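Local coordinates for protein glucose-resistance amylase regulator (Weissella paramesenteroides ATCC 33313, PDB 4RK6) that probably acts as a LacI-family transcriptional repressor that binds regulatory DNA, and holds alpha-D-glucopyranose in its sugar-binding region, at residues A[238-243]-A[272-277]. Sequence-based numbering, arbitrary orientation.
Sequences TTVKQD and TELIQR. With GLC (alpha-D-glucopyranose), chain C.
Ile275 N donates to Thr239 O over 2.7 Å, while Leu274 CA makes a longer CA-H...O contact with the same oxygen. With the return bond from Thr239 N to Ile275 O, this defines a hydrogen-bonded pair of an antiparallel ladder within the periplasmic binding protein-like domain. The N-to-C directions of strands 273-275 and 238-241 differ by 158°, nearly antiparallel, and Lys241 N to Glu273 O (2.9 Å) continues the register. Past the last strand pair a side chain takes over: Thr238 OG1, anti to its own carbonyl carbon (chi1 -65°), accepts a hydrogen bond from Arg277 N at 2.9 Å. On the sheet face of Val240 and Leu274, Val240 CG1 packs against Thr272 OG1 at 3.6 Å, and helix 110-123 covers Val240 through Met113 and Ile117. On the other face, Ile275 CD1 lies against Lys241 CD at 3.7 Å, and Arg277 NH1, bonded to Thr230 OG1 and Leu237 O, touches Thr239 CG2 obliquely, while Ile275 CG2 lies on one guanidinium face, toward the rim. Beyond the ladder, Gln242 reaches the glucose pocket, its amide fixed by Ser108 at OE1 and Asp225 at NE2. Gln242 NE2 gives an almost straight bond (175°) to glucose O3, 3.0 Å away.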
# COMPACT_ATOMS: atom_id res chain seq x y z
N THR A 238 -17.80 3.98 6.14
CA THR A 238 -17.78 4.89 7.29
C THR A 238 -16.53 4.55 8.09
O THR A 238 -16.19 3.35 8.28
CB THR A 238 -19.07 4.74 8.08
OG1 THR A 238 -20.16 5.17 7.25
CG2 THR A 238 -19.06 5.57 9.35
N THR A 239 -15.80 5.58 8.52
CA THR A 239 -14.47 5.35 9.05
C THR A 239 -14.05 6.45 10.05
O THR A 239 -14.48 7.61 9.92
CB THR A 239 -13.45 5.25 7.89
OG1 THR A 239 -12.20 4.78 8.38
CG2 THR A 239 -13.26 6.60 7.16
N VAL A 240 -13.24 6.08 11.04
CA VAL A 240 -12.48 7.07 11.81
C VAL A 240 -11.18 7.32 11.08
O VAL A 240 -10.28 6.46 11.01
CB VAL A 240 -12.21 6.66 13.28
CG1 VAL A 240 -11.22 7.62 13.96
CG2 VAL A 240 -13.51 6.63 14.04
N LYS A 241 -11.07 8.52 10.53
CA LYS A 241 -9.89 8.89 9.79
C LYS A 241 -8.80 9.42 10.72
O LYS A 241 -9.02 10.41 11.42
CB LYS A 241 -10.20 9.96 8.76
CG LYS A 241 -9.04 10.16 7.79
CD LYS A 241 -9.43 11.13 6.68
CE LYS A 241 -8.68 10.87 5.39
NZ LYS A 241 -7.24 11.11 5.55
N GLN A 242 -7.66 8.76 10.72
CA GLN A 242 -6.48 9.28 11.43
C GLN A 242 -5.72 10.24 10.53
O GLN A 242 -5.65 10.05 9.31
CB GLN A 242 -5.54 8.15 11.84
CG GLN A 242 -6.21 7.09 12.70
CD GLN A 242 -5.18 6.30 13.50
OE1 GLN A 242 -4.39 6.86 14.24
NE2 GLN A 242 -5.15 4.99 13.29
N ASP A 243 -5.13 11.25 11.14
CA ASP A 243 -4.31 12.17 10.39
C ASP A 243 -2.85 11.73 10.41
O ASP A 243 -2.04 12.27 11.16
CB ASP A 243 -4.51 13.59 10.96
CG ASP A 243 -4.02 14.69 10.02
OD1 ASP A 243 -3.30 14.39 9.05
OD2 ASP A 243 -4.39 15.86 10.27
N THR A 272 -8.86 13.11 15.54
CA THR A 272 -9.44 12.30 14.46
C THR A 272 -10.86 12.77 14.21
O THR A 272 -11.39 13.65 14.90
CB THR A 272 -9.48 10.80 14.81
OG1 THR A 272 -10.38 10.56 15.89
CG2 THR A 272 -8.11 10.32 15.17
N GLU A 273 -11.50 12.16 13.24
CA GLU A 273 -12.86 12.51 12.92
C GLU A 273 -13.53 11.29 12.30
O GLU A 273 -12.87 10.51 11.61
CB GLU A 273 -12.87 13.65 11.92
CG GLU A 273 -12.09 13.36 10.64
CD GLU A 273 -11.76 14.62 9.85
OE1 GLU A 273 -11.83 15.74 10.43
OE2 GLU A 273 -11.44 14.49 8.64
N LEU A 274 -14.82 11.19 12.55
CA LEU A 274 -15.60 10.07 12.08
C LEU A 274 -16.28 10.54 10.80
O LEU A 274 -17.04 11.50 10.81
CB LEU A 274 -16.59 9.66 13.16
CG LEU A 274 -17.25 8.30 12.93
CD1 LEU A 274 -17.83 7.76 14.23
CD2 LEU A 274 -18.33 8.38 11.86
N ILE A 275 -15.91 9.92 9.68
CA ILE A 275 -16.45 10.26 8.40
C ILE A 275 -17.55 9.29 8.03
O ILE A 275 -17.32 8.08 7.85
CB ILE A 275 -15.37 10.25 7.31
CG1 ILE A 275 -14.25 11.21 7.68
CG2 ILE A 275 -15.99 10.61 5.97
CD1 ILE A 275 -13.13 11.23 6.69
N GLN A 276 -18.75 9.83 7.92
CA GLN A 276 -19.92 9.02 7.64
C GLN A 276 -20.05 8.87 6.15
O GLN A 276 -20.08 9.87 5.44
CB GLN A 276 -21.12 9.74 8.24
CG GLN A 276 -22.44 9.08 8.06
CD GLN A 276 -23.50 10.11 8.26
OE1 GLN A 276 -23.56 10.73 9.33
NE2 GLN A 276 -24.29 10.36 7.23
N ARG A 277 -20.08 7.62 5.71
CA ARG A 277 -20.25 7.29 4.29
C ARG A 277 -21.47 6.38 4.15
O ARG A 277 -22.54 6.76 4.57
CB ARG A 277 -18.97 6.72 3.70
CG ARG A 277 -17.79 7.67 3.84
CD ARG A 277 -16.77 7.44 2.76
NE ARG A 277 -15.66 8.39 2.79
CZ ARG A 277 -14.44 8.10 3.21
NH1 ARG A 277 -14.17 6.90 3.71
NH2 ARG A 277 -13.50 9.02 3.14
C1 GLC C . -1.23 0.09 13.69
C2 GLC C . -1.46 1.51 14.20
C3 GLC C . -2.92 1.86 14.35
C4 GLC C . -3.68 1.44 13.09
C5 GLC C . -3.53 -0.07 12.94
C6 GLC C . -4.23 -0.59 11.69
O1 GLC C . -1.33 -0.75 14.78
O2 GLC C . -0.85 1.69 15.48
O3 GLC C . -2.96 3.28 14.52
O4 GLC C . -5.02 1.83 13.19
O5 GLC C . -2.17 -0.41 12.76
O6 GLC C . -3.70 -0.02 10.53